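Local coordinates for predicted zincin-like metalloprotease (Acidothermus cellulolyticus 11B, PDB 3E11), which is of unknown function but is probably a metal-dependent peptidase of the zincin-like family, at residues L79-T82 with E83-I87. Residues are numbered along the deposited sequence; the frame is centred on the assembly and turned at random.
Sequences LCET and ESEVI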
ATOM      1  N   LEU A  79       8.775   1.212 -12.519  1.00  7.44           N
ATOM      2  CA  LEU A  79       9.864   1.859 -11.800  1.00  7.13           C
ATOM      3  C   LEU A  79      10.963   0.905 -11.272  1.00  7.94           C
ATOM      4  O   LEU A  79      11.961   1.376 -10.673  1.00  7.67           O
ATOM      5  CB  LEU A  79       9.270   2.621 -10.603  1.00  8.58           C
ATOM      6  CG  LEU A  79       8.420   3.845 -10.894  1.00 10.06           C
ATOM      7  CD1 LEU A  79       7.786   4.327  -9.566  1.00 13.38           C
ATOM      8  CD2 LEU A  79       9.239   4.882 -11.540  1.00 12.39           C
ATOM      9  N   CYS A  80      10.774  -0.403 -11.443  1.00  7.70           N
ATOM     10  CA  CYS A  80      11.592  -1.424 -10.768  1.00  6.76           C
ATOM     11  C   CYS A  80      12.297  -2.379 -11.728  1.00  6.60           C
ATOM     12  O   CYS A  80      11.716  -2.860 -12.694  1.00  6.19           O
ATOM     13  CB  CYS A  80      10.749  -2.222  -9.785  1.00  8.36           C
ATOM     14  SG  CYS A  80      10.027  -1.152  -8.459  1.00  8.21           S
ATOM     15  N   GLU A  81      13.540  -2.704 -11.413  1.00  6.94           N
ATOM     16  CA  GLU A  81      14.348  -3.592 -12.256  1.00  6.95           C
ATOM     17  C   GLU A  81      14.516  -4.962 -11.594  1.00  6.97           C
ATOM     18  O   GLU A  81      15.047  -5.896 -12.225  1.00  5.26           O
ATOM     19  CB  GLU A  81      15.725  -2.941 -12.561  1.00  7.43           C
ATOM     20  CG  GLU A  81      15.574  -1.732 -13.501  1.00  8.72           C
ATOM     21  CD  GLU A  81      16.865  -1.053 -13.854  1.00  8.01           C
ATOM     22  OE1 GLU A  81      17.913  -1.380 -13.257  1.00 10.80           O
ATOM     23  OE2 GLU A  81      16.847  -0.210 -14.780  1.00 11.03           O
ATOM     24  N   THR A  82      14.099  -5.087 -10.326  1.00  6.04           N
ATOM     25  CA  THR A  82      14.152  -6.357  -9.618  1.00  6.01           C
ATOM     26  C   THR A  82      12.935  -6.490  -8.692  1.00  6.11           C
ATOM     27  O   THR A  82      12.282  -5.495  -8.368  1.00  5.29           O
ATOM     28  CB  THR A  82      15.424  -6.549  -8.776  1.00  5.58           C
ATOM     29  OG1 THR A  82      15.352  -5.728  -7.600  1.00  5.65           O
ATOM     30  CG2 THR A  82      16.674  -6.232  -9.573  1.00  7.23           C
ATOM     31  N   GLU A  83      12.645  -7.732  -8.302  1.00  7.08           N
ATOM     32  CA  GLU A  83      11.629  -8.057  -7.294  1.00  7.42           C
ATOM     33  C   GLU A  83      11.847  -7.379  -5.945  1.00  8.36           C
ATOM     34  O   GLU A  83      10.881  -6.882  -5.332  1.00  8.31           O
ATOM     35  CB  GLU A  83      11.525  -9.569  -7.095  1.00  7.23           C
ATOM     36  CG  GLU A  83      10.775 -10.253  -8.188  1.00  7.36           C
ATOM     37  CD  GLU A  83      10.644 -11.762  -7.919  1.00  8.54           C
ATOM     38  OE1 GLU A  83      11.391 -12.301  -7.071  1.00 12.53           O
ATOM     39  OE2 GLU A  83       9.773 -12.382  -8.534  1.00 12.53           O
ATOM     40  N   SER A  84      13.104  -7.299  -5.521  1.00  9.31           N
ATOM     41  CA  SER A  84      13.441  -6.558  -4.300  1.00 10.53           C
ATOM     42  C   SER A  84      13.093  -5.076  -4.432  1.00  9.12           C
ATOM     43  O   SER A  84      12.559  -4.486  -3.476  1.00  8.70           O
ATOM     44  CB  SER A  84      14.898  -6.730  -3.926  1.00 11.64           C
ATOM     45  OG  SER A  84      15.210  -8.103  -3.730  1.00 17.13           O
ATOM     46  N   GLU A  85      13.358  -4.481  -5.603  1.00  8.66           N
ATOM     47  CA  GLU A  85      12.972  -3.074  -5.836  1.00  8.86           C
ATOM     48  C   GLU A  85      11.464  -2.935  -5.760  1.00  7.98           C
ATOM     49  O   GLU A  85      10.956  -1.960  -5.208  1.00  8.57           O
ATOM     50  CB  GLU A  85      13.505  -2.530  -7.156  1.00  7.92           C
ATOM     51  CG  GLU A  85      15.011  -2.347  -7.134  1.00 10.20           C
ATOM     52  CD  GLU A  85      15.580  -1.678  -8.374  1.00 10.94           C
ATOM     53  OE1 GLU A  85      14.854  -1.383  -9.335  1.00 11.20           O
ATOM     54  OE2 GLU A  85      16.800  -1.440  -8.367  1.00 13.94           O
ATOM     55  N   VAL A  86      10.744  -3.912  -6.293  1.00  8.18           N
ATOM     56  CA  VAL A  86       9.270  -3.919  -6.224  1.00  8.11           C
ATOM     57  C   VAL A  86       8.805  -3.945  -4.755  1.00  7.84           C
ATOM     58  O   VAL A  86       7.946  -3.151  -4.353  1.00  8.00           O
ATOM     59  CB  VAL A  86       8.606  -5.100  -7.001  1.00  8.22           C
ATOM     60  CG1 VAL A  86       7.105  -5.135  -6.739  1.00  8.04           C
ATOM     61  CG2 VAL A  86       8.828  -4.951  -8.473  1.00  7.00           C
ATOM     62  N   ILE A  87       9.365  -4.850  -3.970  1.00  7.85           N
ATOM     63  CA  ILE A  87       9.043  -4.941  -2.538  1.00  8.17           C
ATOM     64  C   ILE A  87       9.226  -3.585  -1.863  1.00  7.48           C
ATOM     65  O   ILE A  87       8.319  -3.089  -1.139  1.00  7.19           O
ATOM     66  CB  ILE A  87       9.905  -6.025  -1.814  1.00  7.93           C
ATOM     67  CG1 ILE A  87       9.484  -7.444  -2.265  1.00  9.22           C
ATOM     68  CG2 ILE A  87       9.724  -5.911  -0.319  1.00 10.62           C
ATOM     69  CD1 ILE A  87      10.501  -8.539  -1.987  1.00  9.42           C
TER
HETATM   70  O   HOH W   1      14.747   0.789 -10.780  1.00 39.87           O
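Val86 N bonds back to Thr82 O at 3.0 Å across the first turn of helix 83-101, where the irregular loop 79-82 runs into it with compact and extended residues alternating. Thr82 is the N-cap: its OG1 accepts from Glu85 N at 3.1 Å, nearly straight at 161°. With OG1 set between the backbone N and the carbonyl carbon (chi1 74°), the hydroxyl faces the first turn, and a hydroxyl borne directly on CB suits that task, because it reaches the helix N-H groups. Glu85 answers from within the helix. Its chain, extended beyond CG, crosses that of Thr82 at about a right angle, with CG 3.4 Å from Thr82 OG1, and carries the carboxylate back to the loop. There Glu81 N donates to Glu85 OE1 at 2.8 Å, meeting it from above the carboxylate plane. The same oxygen takes a bond from a water that also donates to Leu79 O, so two donors grip it. An acid suits this place, since a negative charge in the first turn would probably be favoured by the helix dipole; an alanine here would probably leave Glu81 N without its acceptor and the loop freer to move. On the buried side, Cys80 CB packs 3.6 Å from Val86 CG2, two small apolar groups fitting closely where the chain turns. Glu83 makes a salt bridge with Arg9 and Val86 rests on Phe10, so the first turn of helix 83-101 is joined to helix 7-19, while the loop after helix 73-78 meets the N-terminal residues through Val3 and Gly1.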